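PDB 6MCA: ankyrin repeat domain protein from Legionella pneumophila subsp. pneumophila, which acts as a core bacterial effector, partly ankyrin-repeat and partly cysteine protease-like, that interacts with the host LARP7 component of the 7SK snRNP complex. Local coordinates for residues V126-V129 against A135-Q138; D113-T118 against V172-E177; P128-Q133 against V192-D197. All blocks are in the same frame, centred on the assembly; numbering follows the deposited sequence.

How the contacts relate
Following the chain from the N terminus, the turn D113-T118 comes first; it is joined by contact 2 to V172-E177, the hairpin turn between strands 168-172 and 178-182. Within that long loop lies contact 1, which closes a short one: the chain turns and helix 134-142 comes back against helix 126-131, five residues separating the two segments. Contact 3 starts from the same helix 126-131, shares P128 and V129 with contact 1, and runs to helix 188-202 beyond the hairpin, so it crosses contact 2. Contacts 1 and 3 touch where K137 NZ packs on G132, whereas contact 2 stands apart. Together they tie helix 126-131 to helices 134-142 and 188-202, and the D113-T118 loop to the hairpin.

Contact 1 (V126-V129 against A135-Q138); sequences VYPV and AIKQ
P128 and V129 meet I136 and K137 through carbon alone, with no hydrogen bond directly between the segments. The CB corner of the proline ring makes two of the contacts: it lies 3.6 Å from I136 CG2 and 3.8 Å from K137 CG, so that one ring carbon sits against a methyl branch of the isoleucine and the stem of the lysine. The isoleucine presents CG2 because its CG1 is turned anti to the backbone N (chi1 -154°), which leaves the CG2 methyl between the backbone N and the carbonyl carbon. The lysine begins with CG anti to its carbonyl carbon (chi1 -79°) and then bends at each of the next three torsions, which lays the chain across V129 and brings NZ back toward the backbone of helix 126-131. K137 CD thereby comes to 3.5 Å from V129 CG2 and 3.9 Å from V129 CA, the two side chains crossing at about a right angle. V129 also packs on L147 and I154 of helix 147-162. The curled end of the lysine forms a salt bridge with D134, three residues earlier, a pairing that probably holds the chain in its bent shape. A water bridges V129 O and K137 NZ, donating to the carbonyl at 2.8 Å and accepting a weak bond from the amine at 3.4 Å. On the buried side, V96 touches both P128 and I136, while L101 and T104 of helix 101-109 pack on I136. Two short helices joined by a tight turn and packed through P128, V129, I136 and the aliphatic stem of K137 are consistent with the helical hairpin of an ankyrin repeat.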
loop_
_atom_site.group_PDB
_atom_site.type_symbol
_atom_site.label_atom_id
_atom_site.label_comp_id
_atom_site.label_asym_id
_atom_site.label_seq_id
_atom_site.Cartn_x
_atom_site.Cartn_y
_atom_site.Cartn_z
ATOM N N VAL A 126 -4.267 10.273 3.010
ATOM C CA VAL A 126 -3.198 9.279 2.895
ATOM C C VAL A 126 -2.587 9.291 1.498
ATOM O O VAL A 126 -1.363 9.387 1.335
ATOM C CB VAL A 126 -3.727 7.882 3.266
ATOM C CG1 VAL A 126 -2.752 6.806 2.809
ATOM C CG2 VAL A 126 -3.967 7.790 4.764
ATOM N N TYR A 127 -3.424 9.189 0.469
ATOM C CA TYR A 127 -2.913 9.080 -0.893
ATOM C C TYR A 127 -2.293 10.387 -1.384
ATOM O O TYR A 127 -1.230 10.346 -2.018
ATOM C CB TYR A 127 -4.015 8.604 -1.844
ATOM C CG TYR A 127 -4.239 7.111 -1.778
ATOM C CD1 TYR A 127 -3.244 6.224 -2.169
ATOM C CD2 TYR A 127 -5.438 6.588 -1.312
ATOM C CE1 TYR A 127 -3.439 4.858 -2.105
ATOM C CE2 TYR A 127 -5.642 5.222 -1.245
ATOM C CZ TYR A 127 -4.639 4.362 -1.642
ATOM O OH TYR A 127 -4.838 3.002 -1.576
ATOM N N PRO A 128 -2.896 11.558 -1.139
ATOM C CA PRO A 128 -2.191 12.802 -1.495
ATOM C C PRO A 128 -0.876 12.979 -0.756
ATOM O O PRO A 128 0.069 13.542 -1.323
ATOM C CB PRO A 128 -3.200 13.903 -1.133
ATOM C CG PRO A 128 -4.231 13.247 -0.289
ATOM C CD PRO A 128 -4.289 11.832 -0.744
ATOM N N VAL A 129 -0.783 12.516 0.492
ATOM C CA VAL A 129 0.488 12.570 1.208
ATOM C C VAL A 129 1.514 11.669 0.532
ATOM O O VAL A 129 2.668 12.061 0.321
ATOM C CB VAL A 129 0.288 12.187 2.686
ATOM C CG1 VAL A 129 1.622 11.858 3.339
ATOM C CG2 VAL A 129 -0.397 13.309 3.434
ATOM N N ALA A 135 -1.242 20.799 -3.483
ATOM C CA ALA A 135 -2.403 21.675 -3.615
ATOM C C ALA A 135 -3.626 21.079 -2.926
ATOM O O ALA A 135 -4.305 21.755 -2.142
ATOM C CB ALA A 135 -2.691 21.943 -5.093
ATOM N N ILE A 136 -3.920 19.809 -3.208
ATOM C CA ILE A 136 -5.078 19.174 -2.589
ATOM C C ILE A 136 -4.841 18.963 -1.097
ATOM O O ILE A 136 -5.783 19.036 -0.296
ATOM C CB ILE A 136 -5.418 17.862 -3.327
ATOM C CG1 ILE A 136 -6.900 17.522 -3.171
ATOM C CG2 ILE A 136 -4.542 16.712 -2.858
ATOM C CD1 ILE A 136 -7.449 16.685 -4.305
ATOM N N LYS A 137 -3.586 18.748 -0.692
ATOM C CA LYS A 137 -3.277 18.651 0.731
ATOM C C LYS A 137 -3.577 19.960 1.447
ATOM O O LYS A 137 -4.145 19.959 2.543
ATOM C CB LYS A 137 -1.813 18.262 0.931
ATOM C CG LYS A 137 -1.518 16.788 0.727
ATOM C CD LYS A 137 -0.364 16.342 1.610
ATOM C CE LYS A 137 0.891 17.157 1.348
ATOM N NZ LYS A 137 1.356 17.024 -0.058
ATOM N N GLN A 138 -3.205 21.090 0.842
ATOM C CA GLN A 138 -3.470 22.381 1.466
ATOM C C GLN A 138 -4.960 22.699 1.461
ATOM O O GLN A 138 -5.477 23.292 2.416
ATOM C CB GLN A 138 -2.679 23.478 0.757
ATOM C CG GLN A 138 -1.185 23.407 1.012
ATOM C CD GLN A 138 -0.391 24.308 0.089
ATOM O OE1 GLN A 138 -0.947 24.940 -0.809
ATOM N NE2 GLN A 138 0.917 24.367 0.305
HETATM O O HOH W 1 3.655 14.633 0.740
#

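Contact 2 (D113-T118 against V172-E177); sequences DPNAYT and VNAKGE
N115 meets A174 through CB, CG and OD1 of its side chain: the A174 methyl lies 3.4 Å from N115 OD1 and 3.6 Å from N115 CB. Beside this pair, the hydroxyl end of the Y117 ring approaches N173, with Y117 OH 3.6 Å from N173 ND2 and no hydrogen bond between them; the ring and amide planes are 47° apart. A water joins the backbones, donating to N115 O and accepting from A174 N at 2.8 Å.

Each side is braced from within. N173 OD1 is gripped by two backbone amides, E177 N at 2.9 Å and K175 N at 3.0 Å, which arrive from opposite faces of the amide plane; the bond from K175 makes an Asx turn inside a type I beta turn. N173 CG lies between its backbone N and carbonyl carbon (chi1 62°), which turns OD1 back over the amides that follow. The other loop repeats the theme: N115 N donates to D113 OD1 at 3.1 Å, again an Asx turn. The N115 amide is fixed by the chain near K146, OD1 accepting from K146 N and ND2 donating to G144 O.

Farther out, the Y117 ring meets F149 of helix 147-162 nearly at right angles and, with N173, touches I179 of strand 178-182. The contact thus sets the loop between helices 101-109 and 126-131 against the turn of the two-stranded hairpin.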
loop_
_atom_site.group_PDB
_atom_site.type_symbol
_atom_site.label_atom_id
_atom_site.label_comp_id
_atom_site.label_asym_id
_atom_site.label_seq_id
_atom_site.Cartn_x
_atom_site.Cartn_y
_atom_site.Cartn_z
ATOM N N ASP A 113 -16.726 15.403 5.079
ATOM C CA ASP A 113 -15.839 15.217 6.222
ATOM C C ASP A 113 -14.396 15.076 5.751
ATOM O O ASP A 113 -14.062 14.062 5.122
ATOM C CB ASP A 113 -16.267 13.984 7.020
ATOM C CG ASP A 113 -15.424 13.766 8.265
ATOM O OD1 ASP A 113 -14.652 14.674 8.640
ATOM O OD2 ASP A 113 -15.536 12.681 8.874
ATOM N N PRO A 114 -13.514 16.040 6.032
ATOM C CA PRO A 114 -12.128 15.932 5.552
ATOM C C PRO A 114 -11.299 14.904 6.299
ATOM O O PRO A 114 -10.166 14.632 5.882
ATOM C CB PRO A 114 -11.578 17.346 5.769
ATOM C CG PRO A 114 -12.340 17.845 6.953
ATOM C CD PRO A 114 -13.726 17.253 6.842
ATOM N N ASN A 115 -11.819 14.327 7.384
ATOM C CA ASN A 115 -11.091 13.336 8.167
ATOM C C ASN A 115 -11.760 11.967 8.124
ATOM O O ASN A 115 -11.495 11.124 8.986
ATOM C CB ASN A 115 -10.936 13.806 9.614
ATOM C CG ASN A 115 -10.022 15.008 9.737
ATOM O OD1 ASN A 115 -8.806 14.894 9.588
ATOM N ND2 ASN A 115 -10.605 16.170 10.013
ATOM N N ALA A 116 -12.627 11.731 7.143
ATOM C CA ALA A 116 -13.241 10.421 6.994
ATOM C C ALA A 116 -12.188 9.390 6.609
ATOM O O ALA A 116 -11.252 9.684 5.861
ATOM C CB ALA A 116 -14.347 10.465 5.939
ATOM N N TYR A 117 -12.336 8.179 7.137
ATOM C CA TYR A 117 -11.425 7.089 6.828
ATOM C C TYR A 117 -12.221 5.879 6.360
ATOM O O TYR A 117 -13.400 5.718 6.683
ATOM C CB TYR A 117 -10.540 6.715 8.029
ATOM C CG TYR A 117 -11.273 6.540 9.341
ATOM C CD1 TYR A 117 -11.629 7.638 10.116
ATOM C CD2 TYR A 117 -11.593 5.274 9.814
ATOM C CE1 TYR A 117 -12.293 7.479 11.319
ATOM C CE2 TYR A 117 -12.255 5.106 11.015
ATOM C CZ TYR A 117 -12.603 6.211 11.764
ATOM O OH TYR A 117 -13.261 6.049 12.960
ATOM N N THR A 118 -11.553 5.031 5.583
ATOM C CA THR A 118 -12.194 3.876 4.978
ATOM C C THR A 118 -12.265 2.720 5.974
ATOM O O THR A 118 -11.893 2.842 7.145
ATOM C CB THR A 118 -11.450 3.460 3.713
ATOM O OG1 THR A 118 -10.161 2.945 4.066
ATOM C CG2 THR A 118 -11.278 4.650 2.782
ATOM N N VAL A 172 -4.423 6.416 16.328
ATOM C CA VAL A 172 -5.297 7.507 16.743
ATOM C C VAL A 172 -5.855 8.189 15.502
ATOM O O VAL A 172 -5.097 8.589 14.610
ATOM C CB VAL A 172 -4.544 8.511 17.632
ATOM C CG1 VAL A 172 -5.461 9.647 18.043
ATOM C CG2 VAL A 172 -3.973 7.809 18.853
ATOM N N ASN A 173 -7.179 8.323 15.442
ATOM C CA ASN A 173 -7.819 9.017 14.333
ATOM C C ASN A 173 -7.806 10.521 14.607
ATOM O O ASN A 173 -7.206 10.997 15.574
ATOM C CB ASN A 173 -9.225 8.463 14.091
ATOM C CG ASN A 173 -10.164 8.659 15.279
ATOM O OD1 ASN A 173 -9.896 9.444 16.189
ATOM N ND2 ASN A 173 -11.281 7.940 15.262
ATOM N N ALA A 174 -8.484 11.293 13.754
ATOM C CA ALA A 174 -8.473 12.744 13.890
ATOM C C ALA A 174 -9.304 13.243 15.065
ATOM O O ALA A 174 -9.266 14.442 15.358
ATOM C CB ALA A 174 -8.966 13.395 12.599
ATOM N N LYS A 175 -10.050 12.367 15.737
ATOM C CA LYS A 175 -10.842 12.743 16.898
ATOM C C LYS A 175 -10.209 12.300 18.209
ATOM O O LYS A 175 -10.873 12.336 19.250
ATOM C CB LYS A 175 -12.255 12.168 16.786
ATOM C CG LYS A 175 -13.188 12.970 15.895
ATOM C CD LYS A 175 -14.632 12.537 16.092
ATOM C CE LYS A 175 -14.798 11.047 15.848
ATOM N NZ LYS A 175 -16.186 10.587 16.135
ATOM N N GLY A 176 -8.946 11.883 18.186
ATOM C CA GLY A 176 -8.291 11.390 19.378
ATOM C C GLY A 176 -8.712 10.006 19.817
ATOM O O GLY A 176 -8.259 9.547 20.871
ATOM N N GLU A 177 -9.558 9.328 19.049
ATOM C CA GLU A 177 -10.046 8.002 19.392
ATOM C C GLU A 177 -9.207 6.932 18.706
ATOM O O GLU A 177 -8.658 7.144 17.622
ATOM C CB GLU A 177 -11.515 7.843 18.996
ATOM C CG GLU A 177 -12.343 9.107 19.163
ATOM C CD GLU A 177 -13.805 8.895 18.822
ATOM O OE1 GLU A 177 -14.664 9.159 19.690
ATOM O OE2 GLU A 177 -14.096 8.461 17.687
HETATM O O HOH W 2 -10.611 10.590 12.005
#

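Contact 3 (P128-Q133 against V192-D197); sequences PVLRGQ and VAVVKD
L130 fills the tight part of this contact, its CB and CD1 both about 4.0 Å from the A193 methyl. The small alanine lets the backbones come close, CA atoms of L130 and A193 being 6.0 Å apart. With L130 CG anti to its carbonyl carbon (chi1 -71°) the branch points to helix 188-202, and chi2 (167°) splits the methyls, CD1 to A193 and CD2 to V194. There L130 CD2 lies 4.0 Å from V194 CG2, the two side chains side by side and pointing the same way, although V194 has two conformations and this part is less certain.

The flank is looser and bridged by water. One molecule donates to both L130 O and A193 O, the latter at 2.7 Å, and so bridges the two helices. D197 OD1 lies 3.9 Å from L130 O, two acceptors in loose contact; its carboxylate is committed to salt bridges, OD1 with R200 and OD2 with R201. A further water donates to R131 O and accepts a weak bond from K196 NZ. Helix 126-131 finishes here in a Schellman motif, G132 at positive phi and Q133 N donating to P128 O at 3.0 Å.

Around the pair, I154 of helix 147-162 packs on L130, W349 of helix 348-353 touches V194, and F225 and L232 of helix 215-233 lie on V192, so helix 188-202 packs on helices 126-131, 215-233 and 348-353.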
loop_
_atom_site.group_PDB
_atom_site.type_symbol
_atom_site.label_atom_id
_atom_site.label_comp_id
_atom_site.label_asym_id
_atom_site.label_seq_id
_atom_site.Cartn_x
_atom_site.Cartn_y
_atom_site.Cartn_z
ATOM N N PRO A 128 -2.896 11.558 -1.139
ATOM C CA PRO A 128 -2.191 12.802 -1.495
ATOM C C PRO A 128 -0.876 12.979 -0.756
ATOM O O PRO A 128 0.069 13.542 -1.323
ATOM C CB PRO A 128 -3.200 13.903 -1.133
ATOM C CG PRO A 128 -4.231 13.247 -0.289
ATOM C CD PRO A 128 -4.289 11.832 -0.744
ATOM N N VAL A 129 -0.783 12.516 0.492
ATOM C CA VAL A 129 0.488 12.570 1.208
ATOM C C VAL A 129 1.514 11.669 0.532
ATOM O O VAL A 129 2.668 12.061 0.321
ATOM C CB VAL A 129 0.288 12.187 2.686
ATOM C CG1 VAL A 129 1.622 11.858 3.339
ATOM C CG2 VAL A 129 -0.397 13.309 3.434
ATOM N N LEU A 130 1.105 10.450 0.173
ATOM C CA LEU A 130 2.034 9.510 -0.444
ATOM C C LEU A 130 2.450 9.950 -1.842
ATOM O O LEU A 130 3.551 9.612 -2.294
ATOM C CB LEU A 130 1.412 8.117 -0.494
ATOM C CG LEU A 130 1.285 7.414 0.855
ATOM C CD1 LEU A 130 0.383 6.196 0.739
ATOM C CD2 LEU A 130 2.659 7.035 1.386
ATOM N N ARG A 131 1.595 10.694 -2.539
ATOM C CA ARG A 131 1.869 11.127 -3.903
ATOM C C ARG A 131 2.412 12.547 -3.983
ATOM O O ARG A 131 2.689 13.024 -5.088
ATOM C CB ARG A 131 0.601 11.009 -4.755
ATOM C CG ARG A 131 0.038 9.600 -4.826
ATOM C CD ARG A 131 -1.382 9.598 -5.368
ATOM N NE ARG A 131 -1.933 8.248 -5.437
ATOM C CZ ARG A 131 -3.201 7.972 -5.719
ATOM N NH1 ARG A 131 -4.059 8.954 -5.961
ATOM N NH2 ARG A 131 -3.614 6.712 -5.760
ATOM N N GLY A 132 2.568 13.228 -2.853
ATOM C CA GLY A 132 3.110 14.579 -2.861
ATOM C C GLY A 132 2.263 15.582 -3.613
ATOM O O GLY A 132 2.800 16.416 -4.352
ATOM N N GLN A 133 0.944 15.520 -3.443
ATOM C CA GLN A 133 0.017 16.432 -4.114
ATOM C C GLN A 133 -0.280 17.574 -3.147
ATOM O O GLN A 133 -1.221 17.518 -2.354
ATOM C CB GLN A 133 -1.242 15.694 -4.551
ATOM C CG GLN A 133 -0.981 14.647 -5.627
ATOM C CD GLN A 133 -2.053 13.575 -5.684
ATOM O OE1 GLN A 133 -2.774 13.351 -4.713
ATOM N NE2 GLN A 133 -2.156 12.902 -6.824
ATOM N N VAL A 192 1.701 0.191 -3.768
ATOM C CA VAL A 192 2.408 0.793 -4.897
ATOM C C VAL A 192 2.859 2.207 -4.548
ATOM O O VAL A 192 4.019 2.589 -4.773
ATOM C CB VAL A 192 1.520 0.778 -6.155
ATOM C CG1 VAL A 192 2.217 1.479 -7.309
ATOM C CG2 VAL A 192 1.160 -0.650 -6.534
ATOM N N ALA A 193 1.948 2.999 -3.975
ATOM C CA ALA A 193 2.285 4.375 -3.620
ATOM C C ALA A 193 3.411 4.425 -2.590
ATOM O O ALA A 193 4.362 5.208 -2.733
ATOM C CB ALA A 193 1.044 5.100 -3.102
ATOM N N VAL A 194 3.326 3.587 -1.554
ATOM C CA VAL A 194 4.322 3.635 -0.492
ATOM C C VAL A 194 5.666 3.111 -0.983
ATOM O O VAL A 194 6.717 3.585 -0.540
ATOM C CB VAL A 194 3.814 2.875 0.751
ATOM C CG1 VAL A 194 4.146 1.390 0.676
ATOM C CG2 VAL A 194 4.384 3.493 2.019
ATOM N N VAL A 195 5.669 2.171 -1.934
ATOM C CA VAL A 195 6.932 1.666 -2.466
ATOM C C VAL A 195 7.611 2.734 -3.310
ATOM O O VAL A 195 8.830 2.939 -3.216
ATOM C CB VAL A 195 6.700 0.369 -3.264
ATOM C CG1 VAL A 195 7.888 0.080 -4.171
ATOM C CG2 VAL A 195 6.462 -0.791 -2.317
ATOM N N LYS A 196 6.835 3.440 -4.137
ATOM C CA LYS A 196 7.414 4.538 -4.908
ATOM C C LYS A 196 7.983 5.612 -3.985
ATOM O O LYS A 196 9.101 6.106 -4.197
ATOM C CB LYS A 196 6.366 5.128 -5.852
ATOM C CG LYS A 196 6.906 6.231 -6.741
ATOM C CD LYS A 196 5.794 6.917 -7.510
ATOM C CE LYS A 196 6.293 8.197 -8.155
ATOM N NZ LYS A 196 5.194 8.949 -8.823
ATOM N N ASP A 197 7.231 5.976 -2.940
ATOM C CA ASP A 197 7.711 7.003 -2.019
ATOM C C ASP A 197 8.953 6.541 -1.262
ATOM O O ASP A 197 9.860 7.340 -0.994
ATOM C CB ASP A 197 6.602 7.392 -1.043
ATOM C CG ASP A 197 7.009 8.531 -0.133
ATOM O OD1 ASP A 197 7.042 9.687 -0.608
ATOM O OD2 ASP A 197 7.298 8.271 1.054
HETATM O O HOH W 3 5.262 10.611 2.072
HETATM O O HOH W 4 3.979 7.436 -4.175
HETATM O O HOH W 5 2.988 11.189 -7.529
#